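DnaJ homolog dnj-2 (PDB 2QSA) probably serves as an Hsp40-type co-chaperone, its N-terminal J domain being expected to engage an Hsp70 partner and stimulate its ATPase activity. Local coordinates at residues F6-Y18 / T71-L85. Sequence-based numbering, arbitrary orientation.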
ATOM      1  N   PHE A   6      -4.998   5.813  11.312  1.00 20.66           N
ATOM      2  CA  PHE A   6      -3.939   4.917  10.825  1.00 19.59           C
ATOM      3  C   PHE A   6      -2.703   4.961  11.724  1.00 19.72           C
ATOM      4  O   PHE A   6      -2.424   5.957  12.396  1.00 19.31           O
ATOM      5  CB  PHE A   6      -3.466   5.255   9.397  1.00 18.68           C
ATOM      6  CG  PHE A   6      -4.519   5.091   8.322  1.00 18.91           C
ATOM      7  CD1 PHE A   6      -5.758   4.513   8.620  1.00 20.22           C
ATOM      8  CD2 PHE A   6      -4.253   5.482   7.004  1.00 19.06           C
ATOM      9  CE1 PHE A   6      -6.741   4.324   7.639  1.00 19.82           C
ATOM     10  CE2 PHE A   6      -5.225   5.338   6.018  1.00 17.89           C
ATOM     11  CZ  PHE A   6      -6.480   4.728   6.322  1.00 18.58           C
ATOM     12  N   ALA A   7      -1.930   3.878  11.658  1.00 20.72           N
ATOM     13  CA  ALA A   7      -0.618   3.821  12.261  1.00 20.70           C
ATOM     14  C   ALA A   7       0.441   3.967  11.175  1.00 21.30           C
ATOM     15  O   ALA A   7       0.445   3.222  10.200  1.00 19.48           O
ATOM     16  CB  ALA A   7      -0.442   2.477  13.050  1.00 21.41           C
ATOM     17  N   PRO A   8       1.364   4.938  11.330  1.00 22.01           N
ATOM     18  CA  PRO A   8       2.479   5.111  10.374  1.00 21.79           C
ATOM     19  C   PRO A   8       3.270   3.823  10.073  1.00 21.75           C
ATOM     20  O   PRO A   8       3.738   3.619   8.946  1.00 22.21           O
ATOM     21  CB  PRO A   8       3.372   6.173  11.069  1.00 23.25           C
ATOM     22  CG  PRO A   8       2.381   6.985  11.854  1.00 23.09           C
ATOM     23  CD  PRO A   8       1.377   5.976  12.393  1.00 22.74           C
ATOM     24  N   GLU A   9       3.433   2.949  11.067  1.00 21.69           N
ATOM     25  CA  GLU A   9       4.257   1.763  10.852  0.50 21.60           C
ATOM     26  C   GLU A   9       3.521   0.620  10.142  1.00 20.34           C
ATOM     27  O   GLU A   9       4.147  -0.355   9.744  1.00 21.02           O
ATOM     28  CB  GLU A   9       4.901   1.274  12.149  0.50 22.20           C
ATOM     29  CG  GLU A   9       3.912   0.928  13.239  0.50 23.47           C
ATOM     30  CD  GLU A   9       3.617   2.093  14.165  0.50 23.35           C
ATOM     31  OE1 GLU A   9       3.464   3.239  13.688  0.50 22.18           O
ATOM     32  OE2 GLU A   9       3.532   1.857  15.383  0.50 25.18           O
ATOM     33  N   LEU A  10       2.202   0.721   9.979  1.00 19.11           N
ATOM     34  CA  LEU A  10       1.466  -0.399   9.338  0.60 17.60           C
ATOM     35  C   LEU A  10       1.123  -0.097   7.877  1.00 17.20           C
ATOM     36  O   LEU A  10       0.774   1.027   7.533  1.00 16.50           O
ATOM     37  CB  LEU A  10       0.164  -0.727  10.093  0.60 18.17           C
ATOM     38  CG  LEU A  10       0.250  -1.017  11.600  0.60 16.43           C
ATOM     39  CD1 LEU A  10      -1.146  -1.244  12.166  0.60 17.27           C
ATOM     40  CD2 LEU A  10       1.125  -2.200  11.867  0.60 17.56           C
ATOM     41  N   TYR A  11       1.208  -1.131   7.033  1.00 16.99           N
ATOM     42  CA  TYR A  11       0.704  -1.027   5.654  1.00 14.73           C
ATOM     43  C   TYR A  11       1.289   0.205   4.941  1.00 16.13           C
ATOM     44  O   TYR A  11       2.522   0.380   4.948  1.00 15.81           O
ATOM     45  CB  TYR A  11      -0.837  -1.011   5.696  1.00 15.77           C
ATOM     46  CG  TYR A  11      -1.391  -2.288   6.316  1.00 14.02           C
ATOM     47  CD1 TYR A  11      -1.220  -3.519   5.657  1.00 15.54           C
ATOM     48  CD2 TYR A  11      -2.072  -2.277   7.551  1.00 13.27           C
ATOM     49  CE1 TYR A  11      -1.732  -4.713   6.191  1.00 13.19           C
ATOM     50  CE2 TYR A  11      -2.577  -3.477   8.098  1.00 15.38           C
ATOM     51  CZ  TYR A  11      -2.422  -4.663   7.410  1.00 13.35           C
ATOM     52  OH  TYR A  11      -2.923  -5.823   7.946  1.00 13.72           O
ATOM     53  N   CYS A  12       0.431   1.026   4.312  1.00 15.25           N
ATOM     54  CA  CYS A  12       0.924   2.214   3.575  1.00 14.43           C
ATOM     55  C   CYS A  12       1.033   3.461   4.477  1.00 14.56           C
ATOM     56  O   CYS A  12       1.054   4.596   3.960  1.00 14.99           O
ATOM     57  CB  CYS A  12       0.026   2.522   2.358  1.00 15.42           C
ATOM     58  SG  CYS A  12       0.032   1.106   1.203  1.00 16.31           S
ATOM     59  N   GLY A  13       1.125   3.242   5.785  1.00 14.41           N
ATOM     60  CA  GLY A  13       1.370   4.325   6.735  1.00 14.93           C
ATOM     61  C   GLY A  13       0.194   5.269   6.819  1.00 15.00           C
ATOM     62  O   GLY A  13      -0.949   4.805   7.027  1.00 15.93           O
ATOM     63  N   LEU A  14       0.443   6.580   6.618  1.00 13.95           N
ATOM     64  CA  LEU A  14      -0.659   7.549   6.694  1.00 13.78           C
ATOM     65  C   LEU A  14      -1.394   7.794   5.352  1.00 14.08           C
ATOM     66  O   LEU A  14      -2.266   8.676   5.253  1.00 14.97           O
ATOM     67  CB  LEU A  14      -0.187   8.834   7.388  1.00 13.63           C
ATOM     68  CG  LEU A  14       0.277   8.534   8.828  1.00 16.27           C
ATOM     69  CD1 LEU A  14       0.644   9.904   9.479  1.00 16.85           C
ATOM     70  CD2 LEU A  14      -0.797   7.808   9.654  1.00 15.91           C
ATOM     71  N   GLU A  15      -1.120   6.932   4.360  1.00 13.39           N
ATOM     72  CA  GLU A  15      -1.941   6.855   3.157  1.00 12.68           C
ATOM     73  C   GLU A  15      -2.701   5.570   3.162  1.00 14.38           C
ATOM     74  O   GLU A  15      -2.234   4.549   3.705  1.00 14.07           O
ATOM     75  CB  GLU A  15      -1.069   6.851   1.878  1.00 14.33           C
ATOM     76  CG  GLU A  15      -0.447   8.209   1.620  1.00 13.52           C
ATOM     77  CD  GLU A  15       0.428   8.148   0.371  1.00 13.99           C
ATOM     78  OE1 GLU A  15       1.566   7.662   0.517  1.00 16.02           O
ATOM     79  OE2 GLU A  15      -0.067   8.530  -0.721  1.00 14.71           O
ATOM     80  N   ASN A  16      -3.878   5.637   2.554  1.00 13.25           N
ATOM     81  CA  ASN A  16      -4.700   4.426   2.327  1.00 14.42           C
ATOM     82  C   ASN A  16      -4.144   3.690   1.090  1.00 13.60           C
ATOM     83  O   ASN A  16      -3.873   4.303   0.033  1.00 13.90           O
ATOM     84  CB  ASN A  16      -6.147   4.905   2.114  1.00 15.71           C
ATOM     85  CG  ASN A  16      -7.103   3.771   1.769  1.00 18.41           C
ATOM     86  OD1 ASN A  16      -6.796   2.889   0.973  1.00 19.34           O
ATOM     87  ND2 ASN A  16      -8.302   3.835   2.330  1.00 17.57           N
ATOM     88  N   CYS A  17      -3.833   2.389   1.221  1.00 15.05           N
ATOM     89  CA  CYS A  17      -3.184   1.663   0.093  1.00 14.18           C
ATOM     90  C   CYS A  17      -4.038   1.652  -1.202  1.00 14.78           C
ATOM     91  O   CYS A  17      -3.470   1.627  -2.324  1.00 14.59           O
ATOM     92  CB  CYS A  17      -2.875   0.197   0.470  1.00 15.27           C
ATOM     93  SG  CYS A  17      -1.691  -0.034   1.803  1.00 16.06           S
ATOM     94  N   TYR A  18      -5.373   1.604  -1.046  1.00 14.31           N
ATOM     95  CA  TYR A  18      -6.228   1.735  -2.263  1.00 14.72           C
ATOM     96  C   TYR A  18      -5.949   3.087  -2.946  1.00 15.45           C
ATOM     97  O   TYR A  18      -5.819   3.144  -4.174  1.00 16.42           O
ATOM     98  CB  TYR A  18      -7.690   1.651  -1.915  1.00 15.61           C
ATOM     99  CG  TYR A  18      -8.149   0.314  -1.447  1.00 15.22           C
ATOM    100  CD1 TYR A  18      -8.476  -0.709  -2.372  1.00 16.62           C
ATOM    101  CD2 TYR A  18      -8.277   0.045  -0.086  1.00 14.22           C
ATOM    102  CE1 TYR A  18      -8.969  -1.961  -1.922  1.00 16.94           C
ATOM    103  CE2 TYR A  18      -8.786  -1.204   0.381  1.00 17.08           C
ATOM    104  CZ  TYR A  18      -9.099  -2.203  -0.555  1.00 17.25           C
ATOM    105  OH  TYR A  18      -9.596  -3.419  -0.110  1.00 17.55           O
ATOM    106  N   THR A  71       0.010  -5.489  -0.155  1.00 15.10           N
ATOM    107  CA  THR A  71      -1.091  -5.528   0.806  1.00 15.93           C
ATOM    108  C   THR A  71      -2.393  -5.931   0.128  1.00 16.01           C
ATOM    109  O   THR A  71      -3.172  -6.696   0.712  1.00 17.08           O
ATOM    110  CB  THR A  71      -1.258  -4.136   1.416  1.00 15.98           C
ATOM    111  OG1 THR A  71      -0.017  -3.807   2.100  1.00 16.91           O
ATOM    112  CG2 THR A  71      -2.471  -4.067   2.381  1.00 15.86           C
ATOM    113  N   LEU A  72      -2.620  -5.429  -1.089  1.00 14.41           N
ATOM    114  CA  LEU A  72      -3.933  -5.614  -1.702  1.00 14.68           C
ATOM    115  C   LEU A  72      -4.003  -6.863  -2.581  1.00 15.64           C
ATOM    116  O   LEU A  72      -5.101  -7.364  -2.845  1.00 17.57           O
ATOM    117  CB  LEU A  72      -4.363  -4.381  -2.481  1.00 14.37           C
ATOM    118  CG  LEU A  72      -4.521  -3.120  -1.606  1.00 13.60           C
ATOM    119  CD1 LEU A  72      -4.798  -1.900  -2.508  1.00 17.27           C
ATOM    120  CD2 LEU A  72      -5.640  -3.362  -0.595  1.00 15.38           C
ATOM    121  N   LYS A  73      -2.861  -7.340  -3.069  1.00 16.07           N
ATOM    122  CA  LYS A  73      -2.857  -8.480  -4.017  0.50 17.32           C
ATOM    123  C   LYS A  73      -2.974  -9.820  -3.301  1.00 18.51           C
ATOM    124  O   LYS A  73      -3.472 -10.809  -3.889  1.00 19.49           O
ATOM    125  CB  LYS A  73      -1.589  -8.461  -4.890  0.50 17.05           C
ATOM    126  CG  LYS A  73      -1.505  -9.558  -5.958  0.50 18.66           C
ATOM    127  CD  LYS A  73      -2.520  -9.370  -7.068  0.50 17.80           C
ATOM    128  CE  LYS A  73      -2.173 -10.219  -8.308  0.50 18.24           C
ATOM    129  NZ  LYS A  73      -1.888 -11.644  -7.955  0.50 17.24           N
ATOM    130  N   ASP A  74      -2.450  -9.856  -2.068  1.00 18.89           N
ATOM    131  CA  ASP A  74      -2.514 -11.057  -1.246  0.60 20.39           C
ATOM    132  C   ASP A  74      -3.864 -11.130  -0.538  1.00 20.69           C
ATOM    133  O   ASP A  74      -4.239 -10.236   0.214  1.00 21.40           O
ATOM    134  CB  ASP A  74      -1.391 -11.064  -0.209  0.60 21.15           C
ATOM    135  CG  ASP A  74      -1.365 -12.347   0.588  0.60 23.10           C
ATOM    136  OD1 ASP A  74      -0.994 -13.385  -0.018  0.60 25.92           O
ATOM    137  OD2 ASP A  74      -1.724 -12.330   1.794  0.60 22.27           O
ATOM    138  N   ASP A  75      -4.611 -12.207  -0.775  1.00 21.27           N
ATOM    139  CA  ASP A  75      -5.986 -12.274  -0.206  1.00 21.23           C
ATOM    140  C   ASP A  75      -6.082 -12.099   1.319  1.00 20.84           C
ATOM    141  O   ASP A  75      -6.974 -11.407   1.823  1.00 19.31           O
ATOM    142  CB  ASP A  75      -6.663 -13.587  -0.582  1.00 22.15           C
ATOM    143  CG  ASP A  75      -6.846 -13.735  -2.080  1.00 24.46           C
ATOM    144  OD1 ASP A  75      -6.519 -12.807  -2.841  1.00 25.13           O
ATOM    145  OD2 ASP A  75      -7.256 -14.836  -2.485  1.00 29.85           O
ATOM    146  N   GLU A  76      -5.154 -12.746   2.028  1.00 20.40           N
ATOM    147  CA  GLU A  76      -5.122 -12.699   3.487  0.50 19.99           C
ATOM    148  C   GLU A  76      -4.744 -11.306   3.993  1.00 19.67           C
ATOM    149  O   GLU A  76      -5.408 -10.771   4.896  1.00 18.91           O
ATOM    150  CB  GLU A  76      -4.154 -13.741   4.056  0.50 20.66           C
ATOM    151  CG  GLU A  76      -4.144 -13.836   5.566  0.50 20.94           C
ATOM    152  CD  GLU A  76      -3.464 -15.090   6.076  0.50 23.35           C
ATOM    153  OE1 GLU A  76      -2.701 -15.740   5.315  0.50 26.57           O
ATOM    154  OE2 GLU A  76      -3.712 -15.432   7.240  0.50 22.65           O
ATOM    155  N   ALA A  77      -3.717 -10.712   3.386  1.00 18.10           N
ATOM    156  CA  ALA A  77      -3.254  -9.352   3.755  1.00 16.97           C
ATOM    157  C   ALA A  77      -4.419  -8.387   3.506  1.00 16.97           C
ATOM    158  O   ALA A  77      -4.677  -7.511   4.338  1.00 16.94           O
ATOM    159  CB  ALA A  77      -2.022  -8.949   2.931  1.00 17.61           C
ATOM    160  N   LYS A  78      -5.112  -8.556   2.365  1.00 17.08           N
ATOM    161  CA  LYS A  78      -6.184  -7.612   1.998  1.00 17.01           C
ATOM    162  C   LYS A  78      -7.332  -7.753   3.005  1.00 17.04           C
ATOM    163  O   LYS A  78      -7.906  -6.753   3.419  1.00 16.86           O
ATOM    164  CB  LYS A  78      -6.697  -7.857   0.558  1.00 16.04           C
ATOM    165  CG  LYS A  78      -7.740  -6.850   0.152  1.00 16.48           C
ATOM    166  CD  LYS A  78      -8.190  -7.094  -1.276  1.00 17.27           C
ATOM    167  CE  LYS A  78      -9.224  -6.021  -1.705  1.00 17.16           C
ATOM    168  NZ  LYS A  78     -10.495  -6.115  -0.880  1.00 17.86           N
ATOM    169  N   THR A  79      -7.658  -8.984   3.391  1.00 16.07           N
ATOM    170  CA  THR A  79      -8.743  -9.186   4.370  1.00 17.48           C
ATOM    171  C   THR A  79      -8.349  -8.492   5.697  1.00 17.95           C
ATOM    172  O   THR A  79      -9.144  -7.752   6.292  1.00 18.91           O
ATOM    173  CB  THR A  79      -8.981 -10.702   4.562  1.00 17.67           C
ATOM    174  OG1 THR A  79      -9.503 -11.244   3.341  1.00 20.08           O
ATOM    175  CG2 THR A  79      -9.964 -10.940   5.718  1.00 18.65           C
ATOM    176  N   ASN A  80      -7.088  -8.672   6.111  1.00 17.31           N
ATOM    177  CA  ASN A  80      -6.569  -7.990   7.314  1.00 17.05           C
ATOM    178  C   ASN A  80      -6.616  -6.464   7.160  1.00 17.09           C
ATOM    179  O   ASN A  80      -7.018  -5.730   8.082  1.00 16.88           O
ATOM    180  CB  ASN A  80      -5.119  -8.414   7.582  1.00 18.72           C
ATOM    181  CG  ASN A  80      -5.024  -9.864   8.113  1.00 20.34           C
ATOM    182  OD1 ASN A  80      -6.025 -10.444   8.485  1.00 21.57           O
ATOM    183  ND2 ASN A  80      -3.827 -10.423   8.144  1.00 20.29           N
ATOM    184  N   TYR A  81      -6.212  -5.999   5.983  1.00 16.12           N
ATOM    185  CA  TYR A  81      -6.186  -4.555   5.710  1.00 15.55           C
ATOM    186  C   TYR A  81      -7.574  -3.921   5.784  1.00 16.44           C
ATOM    187  O   TYR A  81      -7.785  -2.890   6.483  1.00 15.33           O
ATOM    188  CB  TYR A  81      -5.594  -4.293   4.316  1.00 16.33           C
ATOM    189  CG  TYR A  81      -5.309  -2.794   4.139  1.00 15.14           C
ATOM    190  CD1 TYR A  81      -4.447  -2.114   5.035  1.00 14.51           C
ATOM    191  CD2 TYR A  81      -5.914  -2.048   3.102  1.00 16.77           C
ATOM    192  CE1 TYR A  81      -4.189  -0.756   4.923  1.00 15.04           C
ATOM    193  CE2 TYR A  81      -5.679  -0.682   2.975  1.00 15.42           C
ATOM    194  CZ  TYR A  81      -4.811  -0.025   3.866  1.00 16.40           C
ATOM    195  OH  TYR A  81      -4.538   1.296   3.740  1.00 16.99           O
ATOM    196  N   ASP A  82      -8.527  -4.572   5.117  1.00 16.42           N
ATOM    197  CA  ASP A  82      -9.902  -4.097   5.152  1.00 17.17           C
ATOM    198  C   ASP A  82     -10.475  -4.066   6.586  1.00 18.51           C
ATOM    199  O   ASP A  82     -11.193  -3.128   6.969  1.00 18.26           O
ATOM    200  CB  ASP A  82     -10.751  -4.969   4.227  1.00 18.31           C
ATOM    201  CG  ASP A  82     -10.465  -4.707   2.757  1.00 17.43           C
ATOM    202  OD1 ASP A  82      -9.838  -3.677   2.404  1.00 18.88           O
ATOM    203  OD2 ASP A  82     -10.865  -5.564   1.921  1.00 18.26           O
ATOM    204  N   TYR A  83     -10.145  -5.076   7.377  1.00 18.21           N
ATOM    205  CA  TYR A  83     -10.564  -5.116   8.780  1.00 19.05           C
ATOM    206  C   TYR A  83      -9.970  -3.921   9.569  1.00 18.92           C
ATOM    207  O   TYR A  83     -10.664  -3.226  10.316  1.00 18.09           O
ATOM    208  CB  TYR A  83     -10.149  -6.439   9.410  1.00 19.74           C
ATOM    209  CG  TYR A  83     -10.799  -6.617  10.760  1.00 19.87           C
ATOM    210  CD1 TYR A  83     -11.982  -7.330  10.883  1.00 23.65           C
ATOM    211  CD2 TYR A  83     -10.243  -6.045  11.883  1.00 19.31           C
ATOM    212  CE1 TYR A  83     -12.579  -7.488  12.118  1.00 23.47           C
ATOM    213  CE2 TYR A  83     -10.812  -6.198  13.137  1.00 22.45           C
ATOM    214  CZ  TYR A  83     -12.000  -6.911  13.240  1.00 23.52           C
ATOM    215  OH  TYR A  83     -12.586  -7.073  14.478  1.00 24.43           O
ATOM    216  N   TYR A  84      -8.682  -3.691   9.371  1.00 17.04           N
ATOM    217  CA  TYR A  84      -8.002  -2.510   9.945  1.00 16.57           C
ATOM    218  C   TYR A  84      -8.645  -1.175   9.555  1.00 15.99           C
ATOM    219  O   TYR A  84      -8.858  -0.312  10.410  1.00 16.63           O
ATOM    220  CB  TYR A  84      -6.570  -2.571   9.429  1.00 17.13           C
ATOM    221  CG  TYR A  84      -5.722  -1.330   9.564  1.00 16.89           C
ATOM    222  CD1 TYR A  84      -5.258  -0.916  10.832  1.00 18.30           C
ATOM    223  CD2 TYR A  84      -5.260  -0.632   8.409  1.00 15.91           C
ATOM    224  CE1 TYR A  84      -4.399   0.206  10.961  1.00 17.36           C
ATOM    225  CE2 TYR A  84      -4.409   0.493   8.532  1.00 14.03           C
ATOM    226  CZ  TYR A  84      -3.958   0.890   9.780  1.00 15.51           C
ATOM    227  OH  TYR A  84      -3.101   1.952   9.870  1.00 16.47           O
ATOM    228  N   LEU A  85      -8.952  -1.011   8.265  1.00 16.46           N
ATOM    229  CA  LEU A  85      -9.643   0.205   7.820  1.00 16.17           C
ATOM    230  C   LEU A  85     -10.994   0.359   8.564  1.00 16.80           C
ATOM    231  O   LEU A  85     -11.369   1.458   8.982  1.00 17.93           O
ATOM    232  CB  LEU A  85      -9.901   0.188   6.315  1.00 17.24           C
ATOM    233  CG  LEU A  85      -8.660   0.296   5.418  1.00 15.60           C
ATOM    234  CD1 LEU A  85      -9.173   0.272   3.959  1.00 17.60           C
ATOM    235  CD2 LEU A  85      -7.839   1.614   5.688  1.00 15.49           C
TER
HETATM  236  O   HOH W   1      -1.633   2.367   7.661  1.00 16.88           O
HETATM  237  O   HOH W   2      -1.878  -8.316   7.211  1.00 20.15           O
HETATM  238  O   HOH W   3      -2.421   2.099   5.020  1.00 15.55           O
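Tyr81 and Tyr84 both leave helix 75-86 with CG anti to the backbone N (chi1 -169° and 165°), and both drive their rings into the loop 6-16, where Tyr11 slides past both in the opposite direction. The edge of Tyr81 points at the face of Tyr11 in a T-shaped pair, CD1 of Tyr81 lying 3.3 Å from CG of Tyr11, while CD2 of Tyr11 lies over one face of Tyr84. The hydroxyls of Tyr84 and Tyr81 each take a backbone N-H: Ala7 N reaches Tyr84 OH at 2.9 Å, and Cys17 N reaches Tyr81 OH at 2.8 Å, nearly straight at 170°. Water 1 links Tyr84 OH to the carbonyls of Leu10 and Gly13, and water 3 links Tyr81 OH to Glu15 O. This is the J-domain fold: beside the antiparallel hairpin of helices 30-43 and 52-73, the short helix 17-20 meets helix 75-86; here the N-terminal loop is also pinned by the Cys12–Cys17 disulfide, whose Cys17 SG sits 3.7 Å from CZ of Tyr81. Next along, Tyr18 fits as a knob among Leu72, Lys78, Tyr81 and Asp82. CD2 of Leu72 covers one ring face in a CH-pi contact, and Tyr18 OH donates to the syn lone pair of Asp82 OD1 at 2.5 Å. Lys78 NZ bonds weakly to the same hydroxyl and forms a salt bridge with Asp82 OD2. A phenylalanine here would probably leave Asp82 OD1 without its hydroxyl donor and take away the weak acceptor of Lys78 NZ. Toward the chain start, CZ of Phe6 rests 3.5 Å from CD2 of Leu85.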